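Local coordinates for aminotransferase (Psychrobacter arcticus 273-4, PDB 3IF2), which binds pyridoxal 5'-phosphate and probably works as an amino-acid aminotransferase, possibly exchanging an amino group between valine and pyruvate, at residues 178-181 with 185-188; 370-375 with 435-440; 381-386 with 393-398. All blocks are in the same frame, centred on the assembly; numbering follows the deposited sequence.

The three contacts illustrate how one mixed sheet is built up and then covered. Contact 1 comes first along the chain and pairs the hairpin strands 174-180 and 183-190 at one border of the sheet. Contact 2 follows, setting strand 367-372 and the turn after it against helix 423-441; contact 3, between helix 379-388 and the chain around strand 394-395, is nested inside the loop that contact 2 closes. Centres of contacts 1 and 2 lie about 18 Å apart, and those of contacts 2 and 3 about 12 Å. Phe187 packs on Trp371, and Leu382 packs on Phe372, Leu375, Val436 and Val437, joining sheet and helices into one continuous layered unit.

Contact 1: 178-181 with 185-188; sequences VTHD and GFFK
His180 and Phe186 meet through a CH-pi contact in which the methylene, rather than the imidazole, does most of the touching. Atom CB of His180 stands 3.5 Å from the centroid of the Phe186 ring, only 4° off the ring normal, and thus sits squarely over one face. With CG of His180 anti to its backbone N (chi1 -172°), the imidazole swings off to one side; its CD2 lies 4.1 Å from CE2 of Phe186, and the two ring planes are inclined at 57°, an oblique pairing. Ile359 of strand 357-360 and Val345 and Lys349 of helix 324-351 also pack on Phe186, which is buried.

Aliphatic contacts continue at Val178, whose two methyls divide the work. CG2 packs 4.0 Å from CB of Phe186 and also approaches the backbone of Phe187, while CG1 reaches CB of Lys188 at 3.9 Å. Beyond that point the lysine chain leads away, and its NZ is held by a salt bridge to Glu363 and hydrogen bonds to Asn221 and the carbonyl of Val222.

Polar pairing between the two segments is sparse. The amide N of Val178 donates to O of Phe186 at 3.2 Å, arriving from above the carbonyl plane. The two strands cross at a wide angle, and past this bond the hydroxyl of Thr179 bonds to the carbonyl of Glu183 in the turn. This is the end of a beta hairpin, formed by strands 174-180 and 183-190 at the border of a mixed sheet.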
loop_
_atom_site.group_PDB
_atom_site.type_symbol
_atom_site.label_atom_id
_atom_site.label_comp_id
_atom_site.label_asym_id
_atom_site.label_seq_id
_atom_site.Cartn_x
_atom_site.Cartn_y
_atom_site.Cartn_z
ATOM N N VAL A 178 -16.511 -16.977 33.391
ATOM C CA VAL A 178 -17.626 -17.481 32.620
ATOM C C VAL A 178 -17.429 -18.968 32.381
ATOM O O VAL A 178 -16.394 -19.537 32.751
ATOM C CB VAL A 178 -17.740 -16.721 31.257
ATOM C CG1 VAL A 178 -17.902 -15.234 31.496
ATOM C CG2 VAL A 178 -16.530 -17.002 30.342
ATOM N N THR A 179 -18.429 -19.584 31.761
ATOM C CA THR A 179 -18.390 -20.999 31.438
ATOM C C THR A 179 -18.324 -21.169 29.898
ATOM O O THR A 179 -18.643 -20.234 29.151
ATOM C CB THR A 179 -19.601 -21.695 32.091
ATOM O OG1 THR A 179 -19.339 -23.096 32.187
ATOM C CG2 THR A 179 -20.933 -21.414 31.330
ATOM N N HIS A 180 -17.841 -22.322 29.431
ATOM C CA HIS A 180 -17.822 -22.643 27.985
ATOM C C HIS A 180 -18.003 -24.152 27.779
ATOM O O HIS A 180 -17.180 -24.940 28.259
ATOM C CB HIS A 180 -16.535 -22.136 27.297
ATOM C CG HIS A 180 -16.540 -22.274 25.795
ATOM N ND1 HIS A 180 -17.311 -21.476 24.975
ATOM C CD2 HIS A 180 -15.861 -23.107 24.969
ATOM C CE1 HIS A 180 -17.113 -21.812 23.711
ATOM N NE2 HIS A 180 -16.240 -22.802 23.680
ATOM N N ASP A 181 -19.077 -24.532 27.073
ATOM C CA ASP A 181 -19.414 -25.938 26.766
ATOM C C ASP A 181 -19.490 -26.797 28.042
ATOM O O ASP A 181 -18.823 -27.830 28.164
ATOM C CB ASP A 181 -18.424 -26.506 25.724
ATOM C CG ASP A 181 -18.427 -25.718 24.407
ATOM O OD1 ASP A 181 -19.212 -24.758 24.279
ATOM O OD2 ASP A 181 -17.634 -26.038 23.499
ATOM N N GLY A 185 -13.013 -22.711 34.007
ATOM C CA GLY A 185 -11.639 -22.431 33.611
ATOM C C GLY A 185 -11.624 -21.505 32.406
ATOM O O GLY A 185 -10.698 -21.568 31.608
ATOM N N PHE A 186 -12.659 -20.658 32.286
ATOM C CA PHE A 186 -12.788 -19.648 31.232
ATOM C C PHE A 186 -13.104 -18.273 31.809
ATOM O O PHE A 186 -13.530 -18.152 32.949
ATOM C CB PHE A 186 -13.867 -20.007 30.193
ATOM C CG PHE A 186 -13.618 -21.296 29.469
ATOM C CD1 PHE A 186 -14.080 -22.512 29.999
ATOM C CD2 PHE A 186 -12.941 -21.310 28.242
ATOM C CE1 PHE A 186 -13.858 -23.735 29.320
ATOM C CE2 PHE A 186 -12.712 -22.534 27.551
ATOM C CZ PHE A 186 -13.175 -23.743 28.092
ATOM N N PHE A 187 -12.887 -17.246 30.990
ATOM C CA PHE A 187 -13.135 -15.854 31.373
ATOM C C PHE A 187 -13.435 -14.964 30.168
ATOM O O PHE A 187 -13.199 -15.353 29.024
ATOM C CB PHE A 187 -11.957 -15.303 32.186
ATOM C CG PHE A 187 -10.656 -15.171 31.413
ATOM C CD1 PHE A 187 -9.877 -16.287 31.130
ATOM C CD2 PHE A 187 -10.175 -13.920 31.041
ATOM C CE1 PHE A 187 -8.663 -16.172 30.443
ATOM C CE2 PHE A 187 -8.952 -13.786 30.358
ATOM C CZ PHE A 187 -8.205 -14.916 30.049
ATOM N N LYS A 188 -13.994 -13.791 30.452
ATOM C CA LYS A 188 -14.346 -12.810 29.441
ATOM C C LYS A 188 -13.967 -11.427 29.931
ATOM O O LYS A 188 -14.384 -11.017 31.023
ATOM C CB LYS A 188 -15.864 -12.833 29.167
ATOM C CG LYS A 188 -16.312 -12.113 27.835
ATOM C CD LYS A 188 -17.793 -11.682 27.848
ATOM C CE LYS A 188 -18.351 -11.225 26.492
ATOM N NZ LYS A 188 -17.492 -10.309 25.658
#

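Contact 2: 370-375 with 435-440; sequences LWFKDL and EVVREL
Phe372 and Val437 form the tighter half of a helix-on-sheet contact, an element of the layered alpha/beta architecture in which helix 423-441 packs beside the end of strand 367-372. The two valine methyls share the phenyl ring. CG1 of Val437 lies 3.9 Å from CD1 of Phe372, and CG2 stands 3.9 Å above the plane of that ring, displaced toward its rim near CE1 and CZ. Because CG1 is anti to the backbone N (chi1 170°) and CG2 anti to the carbonyl carbon, both branches can reach the ring together. Leu357, Ile415 and Leu382 also pack on Phe372, giving this buried ring neighbours from two strands and a helix.

The other half is slighter and lies where the strand gives way to a type II beta turn, Phe372 to Leu375. In that turn the side chains of Lys373 and Asp374 take no part in the contact with 435-440, although the carbonyl of Lys373 bonds to the hydroxyl of Tyr441, the last residue of the helix. On the helix, Glu435 and Glu439 occupy the solvent side, whereas Arg438 is partly buried and reaches across to the carbonyl of Ala351. No hydrogen bond joins the two segments, leaving their union wholly apolar. Leu440, itself only partly buried, gives this looser end a single methyl-to-methyl touch: its CD2 lies 4.0 Å from CD1 of Leu375.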
loop_
_atom_site.group_PDB
_atom_site.type_symbol
_atom_site.label_atom_id
_atom_site.label_comp_id
_atom_site.label_asym_id
_atom_site.label_seq_id
_atom_site.Cartn_x
_atom_site.Cartn_y
_atom_site.Cartn_z
ATOM N N LEU A 370 -4.546 -17.705 26.332
ATOM C CA LEU A 370 -4.300 -18.509 27.533
ATOM C C LEU A 370 -3.732 -17.637 28.641
ATOM O O LEU A 370 -2.788 -16.890 28.385
ATOM C CB LEU A 370 -3.305 -19.647 27.226
ATOM C CG LEU A 370 -3.777 -20.893 26.446
ATOM C CD1 LEU A 370 -4.658 -20.566 25.277
ATOM C CD2 LEU A 370 -2.582 -21.721 25.984
ATOM N N TRP A 371 -4.316 -17.741 29.848
ATOM C CA TRP A 371 -3.886 -17.004 31.060
ATOM C C TRP A 371 -3.397 -17.981 32.147
ATOM O O TRP A 371 -4.184 -18.733 32.705
ATOM C CB TRP A 371 -5.035 -16.120 31.563
ATOM C CG TRP A 371 -4.816 -15.388 32.880
ATOM C CD1 TRP A 371 -3.620 -14.964 33.415
ATOM C CD2 TRP A 371 -5.832 -14.894 33.756
ATOM N NE1 TRP A 371 -3.829 -14.302 34.607
ATOM C CE2 TRP A 371 -5.177 -14.232 34.837
ATOM C CE3 TRP A 371 -7.236 -14.954 33.750
ATOM C CZ2 TRP A 371 -5.883 -13.639 35.900
ATOM C CZ3 TRP A 371 -7.946 -14.364 34.823
ATOM C CH2 TRP A 371 -7.259 -13.720 35.884
ATOM N N PHE A 372 -2.093 -17.949 32.417
ATOM C CA PHE A 372 -1.444 -18.761 33.442
ATOM C C PHE A 372 -1.411 -17.940 34.731
ATOM O O PHE A 372 -0.514 -17.117 34.901
ATOM C CB PHE A 372 -0.015 -19.137 33.004
ATOM C CG PHE A 372 0.054 -19.804 31.662
ATOM C CD1 PHE A 372 -0.419 -21.104 31.492
ATOM C CD2 PHE A 372 0.616 -19.154 30.567
ATOM C CE1 PHE A 372 -0.355 -21.730 30.243
ATOM C CE2 PHE A 372 0.689 -19.773 29.323
ATOM C CZ PHE A 372 0.202 -21.061 29.160
ATOM N N LYS A 373 -2.394 -18.135 35.619
ATOM C CA LYS A 373 -2.428 -17.399 36.908
ATOM C C LYS A 373 -1.169 -17.701 37.751
ATOM O O LYS A 373 -0.827 -18.864 37.929
ATOM C CB LYS A 373 -3.681 -17.722 37.758
ATOM C CG LYS A 373 -5.069 -17.145 37.327
ATOM C CD LYS A 373 -6.137 -17.635 38.365
ATOM C CE LYS A 373 -7.612 -17.252 38.079
ATOM N NZ LYS A 373 -8.052 -15.878 38.466
ATOM N N ASP A 374 -0.481 -16.652 38.223
ATOM C CA ASP A 374 0.728 -16.752 39.090
ATOM C C ASP A 374 1.888 -17.566 38.501
ATOM O O ASP A 374 2.521 -18.353 39.203
ATOM C CB ASP A 374 0.365 -17.317 40.480
ATOM C CG ASP A 374 -0.800 -16.597 41.129
ATOM O OD1 ASP A 374 -1.007 -15.390 40.867
ATOM O OD2 ASP A 374 -1.510 -17.253 41.916
ATOM N N LEU A 375 2.168 -17.354 37.216
ATOM C CA LEU A 375 3.245 -18.078 36.533
ATOM C C LEU A 375 4.575 -17.575 37.122
ATOM O O LEU A 375 4.759 -16.353 37.231
ATOM C CB LEU A 375 3.174 -17.869 35.013
ATOM C CG LEU A 375 4.122 -18.657 34.088
ATOM C CD1 LEU A 375 4.007 -20.156 34.284
ATOM C CD2 LEU A 375 3.881 -18.292 32.608
ATOM N N GLU A 435 4.222 -29.495 29.023
ATOM C CA GLU A 435 5.400 -29.985 29.747
ATOM C C GLU A 435 6.157 -28.835 30.402
ATOM O O GLU A 435 6.370 -28.860 31.614
ATOM C CB GLU A 435 6.315 -30.825 28.837
ATOM C CG GLU A 435 5.737 -32.232 28.543
ATOM C CD GLU A 435 6.427 -32.973 27.399
ATOM O OE1 GLU A 435 6.785 -32.329 26.382
ATOM O OE2 GLU A 435 6.574 -34.216 27.496
ATOM N N VAL A 436 6.478 -27.807 29.613
ATOM C CA VAL A 436 7.225 -26.643 30.116
ATOM C C VAL A 436 6.500 -25.931 31.277
ATOM O O VAL A 436 7.125 -25.688 32.326
ATOM C CB VAL A 436 7.597 -25.655 28.975
ATOM C CG1 VAL A 436 8.211 -24.364 29.524
ATOM C CG2 VAL A 436 8.555 -26.334 27.989
ATOM N N VAL A 437 5.197 -25.678 31.103
ATOM C CA VAL A 437 4.380 -24.968 32.105
ATOM C C VAL A 437 4.140 -25.781 33.377
ATOM O O VAL A 437 4.220 -25.236 34.478
ATOM C CB VAL A 437 3.034 -24.458 31.508
ATOM C CG1 VAL A 437 2.099 -23.934 32.600
ATOM C CG2 VAL A 437 3.291 -23.375 30.449
ATOM N N ARG A 438 3.833 -27.070 33.237
ATOM C CA ARG A 438 3.649 -27.932 34.411
ATOM C C ARG A 438 4.929 -27.979 35.242
ATOM O O ARG A 438 4.871 -27.838 36.458
ATOM C CB ARG A 438 3.233 -29.354 34.029
ATOM C CG ARG A 438 1.765 -29.522 33.600
ATOM C CD ARG A 438 1.344 -31.014 33.660
ATOM N NE ARG A 438 2.284 -31.893 32.958
ATOM C CZ ARG A 438 2.317 -32.134 31.642
ATOM N NH1 ARG A 438 1.447 -31.573 30.791
ATOM N NH2 ARG A 438 3.262 -32.952 31.164
ATOM N N GLU A 439 6.069 -28.140 34.565
ATOM C CA GLU A 439 7.401 -28.194 35.199
ATOM C C GLU A 439 7.681 -26.904 36.004
ATOM O O GLU A 439 8.254 -26.979 37.100
ATOM C CB GLU A 439 8.476 -28.479 34.120
ATOM C CG GLU A 439 9.881 -28.854 34.588
ATOM C CD GLU A 439 10.723 -27.691 35.099
ATOM O OE1 GLU A 439 10.492 -26.518 34.717
ATOM O OE2 GLU A 439 11.649 -27.954 35.888
ATOM N N LEU A 440 7.274 -25.749 35.457
ATOM C CA LEU A 440 7.404 -24.438 36.127
ATOM C C LEU A 440 6.541 -24.356 37.386
ATOM O O LEU A 440 7.041 -23.955 38.446
ATOM C CB LEU A 440 7.062 -23.259 35.184
ATOM C CG LEU A 440 8.100 -22.717 34.176
ATOM C CD1 LEU A 440 9.120 -23.765 33.667
ATOM C CD2 LEU A 440 7.367 -22.008 32.999
#

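Contact 3: 381-386 with 393-398; sequences DLYERL and IVPSEY
Tyr383 meets the backbone of Ile393 with the edge of its ring, in a contact that packs helix 379-388 onto the chain around strand 394-395, at the border of a mixed sheet in the class I and II aminotransferase family. Atom CD1 of Tyr383 comes within 3.3 Å of O of Ile393, which lies near the ring plane. On the same residue pair, CB of Tyr383 touches CD1 of Ile393 at 4.1 Å. Pro395 adds its own CD, 4.1 Å from CD1 of Tyr383 and oblique to the ring. CG1 of Ile393, placed between its backbone N and carbonyl carbon (chi1 57°), lies 3.6 Å from CD1 of Leu386, one helical turn after Tyr383.

The next layer explains these positions. CG of Tyr383 is anti to the backbone N (chi1 160°), carrying the ring out across the strand, where its OH bonds to Asp23 and Leu20 and Leu24 of helix 16-29 pack against it. A leucine in its place would probably deprive Asp23 of its phenolic partner and thin the packing between helices 379-388 and 16-29. Ile433 of helix 423-441 packs on Ile393. On the outer side of helix 379-388, a salt bridge stays within one turn: NE of Arg385 donates to OD1 of Asp381 at 3.3 Å.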
loop_
_atom_site.group_PDB
_atom_site.type_symbol
_atom_site.label_atom_id
_atom_site.label_comp_id
_atom_site.label_asym_id
_atom_site.label_seq_id
_atom_site.Cartn_x
_atom_site.Cartn_y
_atom_site.Cartn_z
ATOM N N ASP A 381 9.355 -14.580 28.897
ATOM C CA ASP A 381 10.364 -15.573 29.268
ATOM C C ASP A 381 9.900 -16.967 28.813
ATOM O O ASP A 381 10.705 -17.747 28.296
ATOM C CB ASP A 381 10.606 -15.535 30.782
ATOM C CG ASP A 381 12.036 -15.860 31.164
ATOM O OD1 ASP A 381 12.602 -16.864 30.649
ATOM O OD2 ASP A 381 12.579 -15.102 32.004
ATOM N N LEU A 382 8.612 -17.274 29.014
ATOM C CA LEU A 382 8.005 -18.517 28.510
ATOM C C LEU A 382 8.197 -18.617 26.992
ATOM O O LEU A 382 8.604 -19.650 26.500
ATOM C CB LEU A 382 6.508 -18.597 28.850
ATOM C CG LEU A 382 5.707 -19.831 28.420
ATOM C CD1 LEU A 382 6.396 -21.072 28.933
ATOM C CD2 LEU A 382 4.247 -19.753 28.908
ATOM N N TYR A 383 7.923 -17.534 26.277
ATOM C CA TYR A 383 8.134 -17.461 24.817
ATOM C C TYR A 383 9.556 -17.866 24.394
ATOM O O TYR A 383 9.716 -18.618 23.440
ATOM C CB TYR A 383 7.779 -16.063 24.283
ATOM C CG TYR A 383 8.386 -15.714 22.947
ATOM C CD1 TYR A 383 7.779 -16.110 21.752
ATOM C CD2 TYR A 383 9.575 -14.970 22.872
ATOM C CE1 TYR A 383 8.353 -15.784 20.503
ATOM C CE2 TYR A 383 10.155 -14.641 21.632
ATOM C CZ TYR A 383 9.541 -15.058 20.462
ATOM O OH TYR A 383 10.116 -14.733 19.271
ATOM N N GLU A 384 10.564 -17.371 25.117
ATOM C CA GLU A 384 11.979 -17.682 24.831
ATOM C C GLU A 384 12.283 -19.159 25.048
ATOM O O GLU A 384 12.990 -19.767 24.248
ATOM C CB GLU A 384 12.941 -16.827 25.686
ATOM C CG GLU A 384 12.896 -15.308 25.423
ATOM C CD GLU A 384 13.422 -14.860 24.050
ATOM O OE1 GLU A 384 14.263 -15.575 23.454
ATOM O OE2 GLU A 384 13.004 -13.767 23.582
ATOM N N ARG A 385 11.751 -19.723 26.128
ATOM C CA ARG A 385 11.965 -21.146 26.455
ATOM C C ARG A 385 11.318 -22.078 25.444
ATOM O O ARG A 385 11.937 -23.065 25.037
ATOM C CB ARG A 385 11.461 -21.471 27.856
ATOM C CG ARG A 385 12.329 -20.869 28.945
ATOM C CD ARG A 385 11.587 -20.850 30.257
ATOM N NE ARG A 385 12.309 -20.061 31.255
ATOM C CZ ARG A 385 12.855 -20.502 32.393
ATOM N NH1 ARG A 385 12.751 -21.776 32.803
ATOM N NH2 ARG A 385 13.477 -19.614 33.168
ATOM N N LEU A 386 10.081 -21.760 25.057
ATOM C CA LEU A 386 9.352 -22.512 24.021
ATOM C C LEU A 386 10.060 -22.388 22.658
ATOM O O LEU A 386 10.192 -23.393 21.950
ATOM C CB LEU A 386 7.890 -22.053 23.923
ATOM C CG LEU A 386 6.987 -22.251 25.140
ATOM C CD1 LEU A 386 5.687 -21.485 24.969
ATOM C CD2 LEU A 386 6.729 -23.723 25.392
ATOM N N ILE A 393 4.813 -19.194 20.048
ATOM C CA ILE A 393 3.546 -18.556 20.407
ATOM C C ILE A 393 3.849 -17.051 20.494
ATOM O O ILE A 393 4.959 -16.652 20.190
ATOM C CB ILE A 393 2.932 -19.193 21.699
ATOM C CG1 ILE A 393 3.864 -19.137 22.927
ATOM C CG2 ILE A 393 2.608 -20.666 21.437
ATOM C CD1 ILE A 393 4.102 -17.770 23.523
ATOM N N VAL A 394 2.881 -16.217 20.862
ATOM C CA VAL A 394 3.122 -14.771 21.039
ATOM C C VAL A 394 2.865 -14.387 22.520
ATOM O O VAL A 394 1.798 -14.712 23.061
ATOM C CB VAL A 394 2.270 -13.916 20.089
ATOM C CG1 VAL A 394 2.746 -12.461 20.112
ATOM C CG2 VAL A 394 2.376 -14.441 18.655
ATOM N N PRO A 395 3.840 -13.707 23.182
ATOM C CA PRO A 395 3.633 -13.302 24.589
ATOM C C PRO A 395 2.683 -12.099 24.695
ATOM O O PRO A 395 2.609 -11.276 23.773
ATOM C CB PRO A 395 5.044 -12.959 25.073
ATOM C CG PRO A 395 5.733 -12.446 23.880
ATOM C CD PRO A 395 5.113 -13.157 22.660
ATOM N N SER A 396 1.960 -12.025 25.805
ATOM C CA SER A 396 0.958 -10.981 26.040
ATOM C C SER A 396 1.420 -9.531 26.180
ATOM O O SER A 396 0.633 -8.626 25.903
ATOM C CB SER A 396 0.148 -11.327 27.299
ATOM O OG SER A 396 0.977 -11.645 28.433
ATOM N N GLU A 397 2.664 -9.292 26.594
ATOM C CA GLU A 397 3.107 -7.923 26.825
ATOM C C GLU A 397 3.075 -6.963 25.619
ATOM O O GLU A 397 3.146 -5.760 25.824
ATOM C CB GLU A 397 4.450 -7.877 27.550
ATOM C CG GLU A 397 5.679 -8.278 26.761
ATOM C CD GLU A 397 6.944 -8.091 27.599
ATOM O OE1 GLU A 397 7.187 -8.931 28.513
ATOM O OE2 GLU A 397 7.674 -7.096 27.348
ATOM N N TYR A 398 2.939 -7.483 24.396
ATOM C CA TYR A 398 2.863 -6.653 23.180
ATOM C C TYR A 398 1.445 -6.289 22.720
ATOM O O TYR A 398 1.300 -5.562 21.730
ATOM C CB TYR A 398 3.634 -7.323 22.025
ATOM C CG TYR A 398 5.072 -7.630 22.379
ATOM C CD1 TYR A 398 5.951 -6.599 22.779
ATOM C CD2 TYR A 398 5.570 -8.946 22.334
ATOM C CE1 TYR A 398 7.300 -6.873 23.134
ATOM C CE2 TYR A 398 6.927 -9.232 22.676
ATOM C CZ TYR A 398 7.778 -8.186 23.077
ATOM O OH TYR A 398 9.085 -8.448 23.409
#